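Local coordinates for protein malonate decarboxylase subunit alpha (Acinetobacter baumannii ATCC 17978, PDB 6MPR) that probably acts as the acyl carrier protein transferase subunit of malonate decarboxylase, helping to activate malonate for decarboxylation to acetate, at residues L31-Q36 against L52-T57; Q46-V51 against D73-S78. One frame throughout, in Å; residues are numbered along the deposited sequence. Where two conformers were deposited one is given.

Contact 1 of 2, residues L31-Q36 against L52-T57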
ATOM      1  N   LEU A  31      13.995  30.128   0.763  1.00 16.12           N
ATOM      2  CA  LEU A  31      13.643  30.505  -0.603  0.62 15.42           C
ATOM      3  C   LEU A  31      14.059  31.941  -0.893  1.00 16.26           C
ATOM      4  O   LEU A  31      14.579  32.233  -1.975  1.00 17.29           O
ATOM      5  CB  LEU A  31      12.143  30.323  -0.841  0.62 15.54           C
ATOM      6  CG  LEU A  31      11.648  29.018  -1.477  0.62 13.73           C
ATOM      7  CD1 LEU A  31      12.403  27.826  -0.925  0.62 14.92           C
ATOM      8  CD2 LEU A  31      10.154  28.873  -1.208  0.62 22.47           C
ATOM      9  N   GLU A  32      13.844  32.847   0.061  1.00 17.26           N
ATOM     10  CA  GLU A  32      14.182  34.247  -0.160  1.00 18.73           C
ATOM     11  C   GLU A  32      15.676  34.416  -0.388  1.00 22.28           C
ATOM     12  O   GLU A  32      16.094  35.157  -1.282  1.00 19.68           O
ATOM     13  CB  GLU A  32      13.714  35.075   1.034  1.00 21.68           C
ATOM     14  CG  GLU A  32      13.473  36.519   0.760  1.00 36.82           C
ATOM     15  CD  GLU A  32      12.531  37.094   1.790  1.00 46.92           C
ATOM     16  OE1 GLU A  32      12.858  37.026   2.998  1.00 48.05           O
ATOM     17  OE2 GLU A  32      11.449  37.574   1.396  1.00 51.93           O
ATOM     18  N   MET A  33      16.491  33.699   0.388  1.00 18.94           N
ATOM     19  CA  MET A  33      17.938  33.787   0.233  0.52 22.94           C
ATOM     20  C   MET A  33      18.397  33.127  -1.063  1.00 21.12           C
ATOM     21  O   MET A  33      19.271  33.656  -1.758  1.00 19.36           O
ATOM     22  CB  MET A  33      18.632  33.147   1.435  0.52 23.13           C
ATOM     23  CG  MET A  33      18.767  34.070   2.638  0.52 33.64           C
ATOM     24  SD  MET A  33      19.597  33.267   4.022  0.52 45.23           S
ATOM     25  CE  MET A  33      20.858  32.333   3.158  0.52 43.73           C
ATOM     26  N   ALA A  34      17.813  31.980  -1.407  1.00 18.82           N
ATOM     27  CA  ALA A  34      18.223  31.269  -2.615  1.00 19.25           C
ATOM     28  C   ALA A  34      17.813  32.007  -3.878  1.00 20.24           C
ATOM     29  O   ALA A  34      18.488  31.883  -4.907  1.00 19.95           O
ATOM     30  CB  ALA A  34      17.636  29.854  -2.634  1.00 17.17           C
ATOM     31  N   ASN A  35      16.714  32.764  -3.828  1.00 17.04           N
ATOM     32  CA  ASN A  35      16.165  33.373  -5.037  1.00 20.66           C
ATOM     33  C   ASN A  35      17.106  34.392  -5.660  1.00 29.09           C
ATOM     34  O   ASN A  35      16.977  34.691  -6.853  1.00 28.15           O
ATOM     35  CB  ASN A  35      14.816  34.038  -4.741  1.00 24.51           C
ATOM     36  CG  ASN A  35      13.674  33.036  -4.649  1.00 24.33           C
ATOM     37  OD1 ASN A  35      13.769  31.900  -5.136  1.00 22.58           O
ATOM     38  ND2 ASN A  35      12.577  33.461  -4.032  1.00 20.30           N
ATOM     39  N   GLN A  36      18.041  34.943  -4.888  1.00 24.85           N
ATOM     40  CA  GLN A  36      19.016  35.847  -5.479  1.00 24.96           C
ATOM     41  C   GLN A  36      19.899  35.148  -6.505  1.00 25.76           C
ATOM     42  O   GLN A  36      20.510  35.828  -7.339  1.00 22.15           O
ATOM     43  CB  GLN A  36      19.890  36.466  -4.395  1.00 26.62           C
ATOM     44  CG  GLN A  36      20.949  35.521  -3.862  1.00 25.33           C
ATOM     45  CD  GLN A  36      21.755  36.131  -2.732  1.00 34.50           C
ATOM     46  OE1 GLN A  36      22.550  37.048  -2.949  1.00 31.38           O
ATOM     47  NE2 GLN A  36      21.552  35.623  -1.516  1.00 34.47           N
ATOM     48  N   LEU A  52      22.262  24.471  -3.140  1.00 14.12           N
ATOM     49  CA  LEU A  52      22.080  23.373  -2.180  1.00 13.06           C
ATOM     50  C   LEU A  52      22.513  23.780  -0.775  1.00 14.34           C
ATOM     51  O   LEU A  52      21.834  23.461   0.207  1.00 16.70           O
ATOM     52  CB  LEU A  52      22.853  22.121  -2.621  1.00 14.27           C
ATOM     53  CG  LEU A  52      22.343  21.392  -3.864  1.00 14.15           C
ATOM     54  CD1 LEU A  52      23.258  20.230  -4.242  1.00 14.19           C
ATOM     55  CD2 LEU A  52      20.917  20.878  -3.669  1.00 15.08           C
ATOM     56  N   GLU A  53      23.658  24.462  -0.659  1.00 14.48           N
ATOM     57  CA  GLU A  53      24.145  24.949   0.629  1.00 15.98           C
ATOM     58  C   GLU A  53      23.256  26.025   1.240  1.00 21.44           C
ATOM     59  O   GLU A  53      23.436  26.365   2.418  1.00 20.55           O
ATOM     60  CB  GLU A  53      25.561  25.496   0.458  1.00 16.94           C
ATOM     61  CG  GLU A  53      26.604  24.428   0.198  1.00 17.33           C
ATOM     62  CD  GLU A  53      27.959  25.002  -0.153  1.00 22.77           C
ATOM     63  OE1 GLU A  53      28.927  24.210  -0.207  1.00 22.28           O
ATOM     64  OE2 GLU A  53      28.067  26.238  -0.362  1.00 21.43           O
ATOM     65  N   THR A  54      22.349  26.599   0.459  1.00 17.49           N
ATOM     66  CA  THR A  54      21.426  27.623   0.928  1.00 15.33           C
ATOM     67  C   THR A  54      20.091  27.024   1.343  1.00 15.64           C
ATOM     68  O   THR A  54      19.489  27.464   2.329  1.00 19.93           O
ATOM     69  CB  THR A  54      21.192  28.665  -0.179  1.00 15.44           C
ATOM     70  OG1 THR A  54      22.444  29.179  -0.624  1.00 17.56           O
ATOM     71  CG2 THR A  54      20.310  29.809   0.312  1.00 22.32           C
ATOM     72  N   LEU A  55      19.611  26.027   0.598  1.00 17.93           N
ATOM     73  CA  LEU A  55      18.288  25.454   0.823  1.00 18.08           C
ATOM     74  C   LEU A  55      18.289  24.313   1.834  1.00 15.99           C
ATOM     75  O   LEU A  55      17.249  24.038   2.451  1.00 17.66           O
ATOM     76  CB  LEU A  55      17.707  24.949  -0.501  1.00 17.35           C
ATOM     77  CG  LEU A  55      17.435  26.046  -1.527  1.00 21.12           C
ATOM     78  CD1 LEU A  55      16.981  25.426  -2.812  1.00 15.77           C
ATOM     79  CD2 LEU A  55      16.378  27.006  -1.002  1.00 15.37           C
ATOM     80  N   ILE A  56      19.408  23.627   1.993  1.00 15.66           N
ATOM     81  CA  ILE A  56      19.519  22.498   2.914  1.00 13.30           C
ATOM     82  C   ILE A  56      20.178  22.986   4.192  1.00 14.86           C
ATOM     83  O   ILE A  56      21.039  23.877   4.163  1.00 19.82           O
ATOM     84  CB  ILE A  56      20.316  21.335   2.289  1.00 11.90           C
ATOM     85  CG1 ILE A  56      19.718  20.926   0.939  1.00 16.09           C
ATOM     86  CG2 ILE A  56      20.370  20.133   3.240  1.00 11.18           C
ATOM     87  CD1 ILE A  56      20.525  19.854   0.252  1.00 15.82           C
ATOM     88  N   THR A  57      19.738  22.443   5.324  1.00 14.37           N
ATOM     89  CA  THR A  57      20.189  22.796   6.665  0.60 19.46           C
ATOM     90  C   THR A  57      20.746  21.544   7.338  1.00 18.59           C
ATOM     91  O   THR A  57      20.225  20.448   7.104  1.00 17.05           O
ATOM     92  CB  THR A  57      19.010  23.358   7.484  0.60 23.48           C
ATOM     93  OG1 THR A  57      18.337  24.366   6.716  0.60 28.17           O
ATOM     94  CG2 THR A  57      19.462  23.982   8.812  0.60 24.65           C
TER
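Ala34 and Thr54 meet through aliphatic atoms, and no planar group lies between them. The one flat group with a polar bond within the two segments, the Gln36 carboxamide, turns NE2 back to Met33 O, three residues earlier: Met33 O lies close to the amide plane, and the bond of 3.0 Å from Gln36 NE2 arrives in the carbonyl plane on a lone pair, with an N-H...O angle of 159°.

This is helix-on-helix packing in a Rossmann-like alpha/beta layer. The C-terminal turn of helix 22-34 lies against the last turn of helix 48-55, and both rest on the parallel sheet, where Tyr221 touches Leu31, Ala34 and Leu55. The backbones come nearest at Ala34 and Thr54, whose CA atoms are 6.0 Å apart.

Thr54 lays its methyl against the other helix. With CG2 anti to the backbone N, it sits 3.7 Å from Ala34 N and 3.9 Å from Met33 CB. The Met33 thioether chain bends at chi3 and also brings CE up to Thr54 CG2, but Met33 was deposited in two conformers, so that last touch is less certain.

One residue after Thr54, Leu55 uses one branch. Its CD2 is 3.5 Å from Ala34 CB, a close methyl-to-methyl contact, while Leu55 CG stands 4.0 Å from the same CB. In the given conformer the Leu31 side chain crosses that of Leu55 obliquely, CD1 lying 4.1 Å from Leu55 CD2. Ile196 also touches Leu55 from the sheet side. The polar branch of Thr54 turns back into its own helix, where OG1 hydrogen-bonds to Lys50 O.

Contact 2 of 2, residues Q46-V51 against D73-S78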
ATOM      1  N   GLN A  46      25.229  26.011 -13.293  1.00 19.78           N
ATOM      2  CA  GLN A  46      26.523  26.287 -12.685  0.60 24.53           C
ATOM      3  C   GLN A  46      26.418  26.641 -11.205  1.00 24.09           C
ATOM      4  O   GLN A  46      27.427  26.580 -10.495  1.00 19.69           O
ATOM      5  CB  GLN A  46      27.217  27.418 -13.455  0.60 25.64           C
ATOM      6  CG  GLN A  46      26.363  28.669 -13.667  0.60 32.19           C
ATOM      7  CD  GLN A  46      25.469  28.606 -14.906  0.60 37.60           C
ATOM      8  OE1 GLN A  46      25.021  27.540 -15.317  0.60 26.15           O
ATOM      9  NE2 GLN A  46      25.208  29.770 -15.502  0.60 42.30           N
ATOM     10  N   ASP A  47      25.228  27.000 -10.719  1.00 17.40           N
ATOM     11  CA  ASP A  47      25.078  27.517  -9.363  1.00 15.36           C
ATOM     12  C   ASP A  47      24.456  26.519  -8.394  1.00 15.95           C
ATOM     13  O   ASP A  47      24.029  26.913  -7.305  1.00 16.46           O
ATOM     14  CB  ASP A  47      24.238  28.795  -9.379  1.00 23.68           C
ATOM     15  CG  ASP A  47      24.869  29.894 -10.205  1.00 29.66           C
ATOM     16  OD1 ASP A  47      26.117  30.017 -10.204  1.00 30.58           O
ATOM     17  OD2 ASP A  47      24.114  30.638 -10.857  1.00 29.81           O
ATOM     18  N   ILE A  48      24.414  25.240  -8.752  1.00 14.33           N
ATOM     19  CA  ILE A  48      23.654  24.265  -7.975  1.00 16.07           C
ATOM     20  C   ILE A  48      24.260  24.061  -6.586  1.00 18.91           C
ATOM     21  O   ILE A  48      23.530  23.918  -5.601  1.00 16.04           O
ATOM     22  CB  ILE A  48      23.543  22.943  -8.762  1.00 13.67           C
ATOM     23  CG1 ILE A  48      22.643  21.926  -8.030  1.00 15.33           C
ATOM     24  CG2 ILE A  48      24.922  22.340  -9.045  1.00 18.12           C
ATOM     25  CD1 ILE A  48      21.218  22.380  -7.848  1.00 15.99           C
ATOM     26  N   ILE A  49      25.593  24.061  -6.470  1.00 18.45           N
ATOM     27  CA  ILE A  49      26.210  23.743  -5.179  1.00 15.38           C
ATOM     28  C   ILE A  49      25.912  24.833  -4.158  1.00 18.97           C
ATOM     29  O   ILE A  49      25.530  24.549  -3.018  1.00 16.53           O
ATOM     30  CB  ILE A  49      27.721  23.515  -5.329  1.00 16.68           C
ATOM     31  CG1 ILE A  49      27.987  22.160  -5.991  1.00 16.81           C
ATOM     32  CG2 ILE A  49      28.389  23.592  -3.948  1.00 16.00           C
ATOM     33  CD1 ILE A  49      29.379  22.027  -6.588  1.00 20.70           C
ATOM     34  N   LYS A  50      26.058  26.093  -4.560  1.00 16.67           N
ATOM     35  CA  LYS A  50      25.742  27.195  -3.664  1.00 16.43           C
ATOM     36  C   LYS A  50      24.274  27.171  -3.274  1.00 16.58           C
ATOM     37  O   LYS A  50      23.924  27.448  -2.122  1.00 17.10           O
ATOM     38  CB  LYS A  50      26.101  28.530  -4.320  1.00 19.52           C
ATOM     39  CG  LYS A  50      25.833  29.744  -3.443  1.00 30.09           C
ATOM     40  CD  LYS A  50      26.882  29.876  -2.340  1.00 38.04           C
ATOM     41  CE  LYS A  50      26.681  31.134  -1.516  1.00 43.50           C
ATOM     42  NZ  LYS A  50      27.737  31.273  -0.478  1.00 44.03           N
ATOM     43  N   VAL A  51      23.396  26.818  -4.214  1.00 14.39           N
ATOM     44  CA  VAL A  51      21.974  26.810  -3.889  1.00 13.93           C
ATOM     45  C   VAL A  51      21.646  25.653  -2.939  1.00 13.45           C
ATOM     46  O   VAL A  51      20.839  25.813  -2.015  1.00 14.64           O
ATOM     47  CB  VAL A  51      21.129  26.763  -5.177  1.00 17.26           C
ATOM     48  CG1 VAL A  51      19.664  26.525  -4.833  1.00 13.57           C
ATOM     49  CG2 VAL A  51      21.284  28.073  -5.962  1.00 16.94           C
ATOM     50  N   ASP A  73      21.349  12.008 -10.594  1.00  9.16           N
ATOM     51  CA  ASP A  73      22.786  11.910 -10.327  1.00 10.77           C
ATOM     52  C   ASP A  73      23.496  13.257 -10.388  1.00 14.35           C
ATOM     53  O   ASP A  73      24.546  13.422  -9.756  1.00 14.84           O
ATOM     54  CB  ASP A  73      23.447  10.916 -11.284  1.00 15.92           C
ATOM     55  CG  ASP A  73      23.459  11.387 -12.723  1.00 15.87           C
ATOM     56  OD1 ASP A  73      22.371  11.508 -13.344  1.00 14.66           O
ATOM     57  OD2 ASP A  73      24.568  11.652 -13.236  1.00 14.11           O
ATOM     58  N   PHE A  74      22.950  14.226 -11.123  1.00 11.00           N
ATOM     59  CA  PHE A  74      23.495  15.578 -11.040  1.00 11.85           C
ATOM     60  C   PHE A  74      23.317  16.144  -9.637  1.00 11.03           C
ATOM     61  O   PHE A  74      24.255  16.722  -9.066  1.00 12.50           O
ATOM     62  CB  PHE A  74      22.822  16.465 -12.087  1.00 12.74           C
ATOM     63  CG  PHE A  74      23.236  17.901 -12.040  1.00 18.81           C
ATOM     64  CD1 PHE A  74      24.550  18.271 -12.289  1.00 15.28           C
ATOM     65  CD2 PHE A  74      22.304  18.881 -11.778  1.00 17.92           C
ATOM     66  CE1 PHE A  74      24.924  19.615 -12.269  1.00 18.05           C
ATOM     67  CE2 PHE A  74      22.671  20.214 -11.741  1.00 15.31           C
ATOM     68  CZ  PHE A  74      23.981  20.578 -11.993  1.00 18.76           C
ATOM     69  N   LEU A  75      22.139  15.951  -9.043  1.00  9.90           N
ATOM     70  CA  LEU A  75      21.923  16.462  -7.688  1.00 10.55           C
ATOM     71  C   LEU A  75      22.759  15.703  -6.664  1.00  9.36           C
ATOM     72  O   LEU A  75      23.319  16.315  -5.749  1.00 11.23           O
ATOM     73  CB  LEU A  75      20.433  16.404  -7.315  1.00 11.85           C
ATOM     74  CG  LEU A  75      19.492  17.276  -8.148  1.00 11.24           C
ATOM     75  CD1 LEU A  75      18.024  17.143  -7.672  1.00 11.86           C
ATOM     76  CD2 LEU A  75      19.950  18.727  -8.152  1.00 12.79           C
ATOM     77  N   SER A  76      22.873  14.377  -6.806  1.00 12.16           N
ATOM     78  CA  SER A  76      23.667  13.619  -5.842  1.00 14.44           C
ATOM     79  C   SER A  76      25.155  13.930  -5.979  1.00 13.14           C
ATOM     80  O   SER A  76      25.841  14.094  -4.965  1.00 14.35           O
ATOM     81  CB  SER A  76      23.395  12.115  -5.972  1.00 13.14           C
ATOM     82  OG  SER A  76      23.672  11.631  -7.277  1.00 13.72           O
ATOM     83  N   ARG A  77      25.675  14.040  -7.213  1.00 12.85           N
ATOM     84  CA  ARG A  77      27.077  14.422  -7.384  1.00 14.82           C
ATOM     85  C   ARG A  77      27.324  15.820  -6.833  1.00 17.51           C
ATOM     86  O   ARG A  77      28.377  16.086  -6.231  1.00 15.30           O
ATOM     87  CB  ARG A  77      27.489  14.353  -8.861  1.00 16.01           C
ATOM     88  CG  ARG A  77      27.654  12.934  -9.412  1.00 17.95           C
ATOM     89  CD  ARG A  77      28.129  12.933 -10.876  1.00 18.60           C
ATOM     90  NE  ARG A  77      27.025  13.083 -11.831  1.00 15.51           N
ATOM     91  CZ  ARG A  77      26.808  14.187 -12.549  1.00 21.58           C
ATOM     92  NH1 ARG A  77      27.613  15.235 -12.424  1.00 16.76           N
ATOM     93  NH2 ARG A  77      25.791  14.248 -13.401  1.00 17.37           N
ATOM     94  N   SER A  78      26.356  16.725  -7.020  1.00 15.52           N
ATOM     95  CA  SER A  78      26.514  18.089  -6.523  1.00 15.13           C
ATOM     96  C   SER A  78      26.459  18.118  -5.002  1.00 14.42           C
ATOM     97  O   SER A  78      27.279  18.780  -4.356  1.00 14.43           O
ATOM     98  CB  SER A  78      25.437  19.009  -7.122  1.00 15.85           C
ATOM     99  OG  SER A  78      25.544  19.134  -8.541  1.00 17.09           O
TER
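Ile49 and Ser78 bring the two backbones nearest, their CA atoms 5.8 Å apart, where the first turn of helix 48-55 meets helix 73-79. Asp47 occupies the N-cap position of the former, though its side chain makes no capping bond.

Ile48 carries most of the packing. Its CG1 is anti to the backbone N (chi1 -175°), which leaves CG2 in the crowded position between N and the carbonyl carbon. That methyl presses against Ser78 OG at 3.3 Å and meets Phe74 CZ obliquely at 3.6 Å.

These helices belong to successive beta-alpha-beta crossovers on either side of strand 61-64 in the chain, and Val223 of the parallel sheet touches Ile48, Phe74 and Leu75.

Further out on Ile48, CD1 reaches Leu75 CD2 at 3.9 Å, the two side chains crossing at about a right angle. Ile49 adds CG1, 3.8 Å from Ser78 O. The Ser78 hydroxyl is satisfied within its own helix: OG donates to Phe74 O at 2.8 Å, an oxygen that also accepts the helix bond from Ser78 N. OG also lies 3.8 Å above one face of the Phe74 ring, offset toward the rim.

In the fold
Helix 48-55 is common to both contacts: its last turn meets helix 22-34 in contact 1, its first turn meets helix 73-79 in contact 2, so three helices line up along one face of the parallel sheet. The contact centres are 13 Å apart. The two contacts touch where Leu52 CD1, from the same helix turn as Thr54 and Leu55 but taking no part in contact 1, packs 3.8 Å from Ser78 CB. Strand 221-224 underlies both. Contact 1 lies farther out, its centre about 34 Å from the centre of the chain against about 28 Å for contact 2, which is the more buried. Both are structural packing.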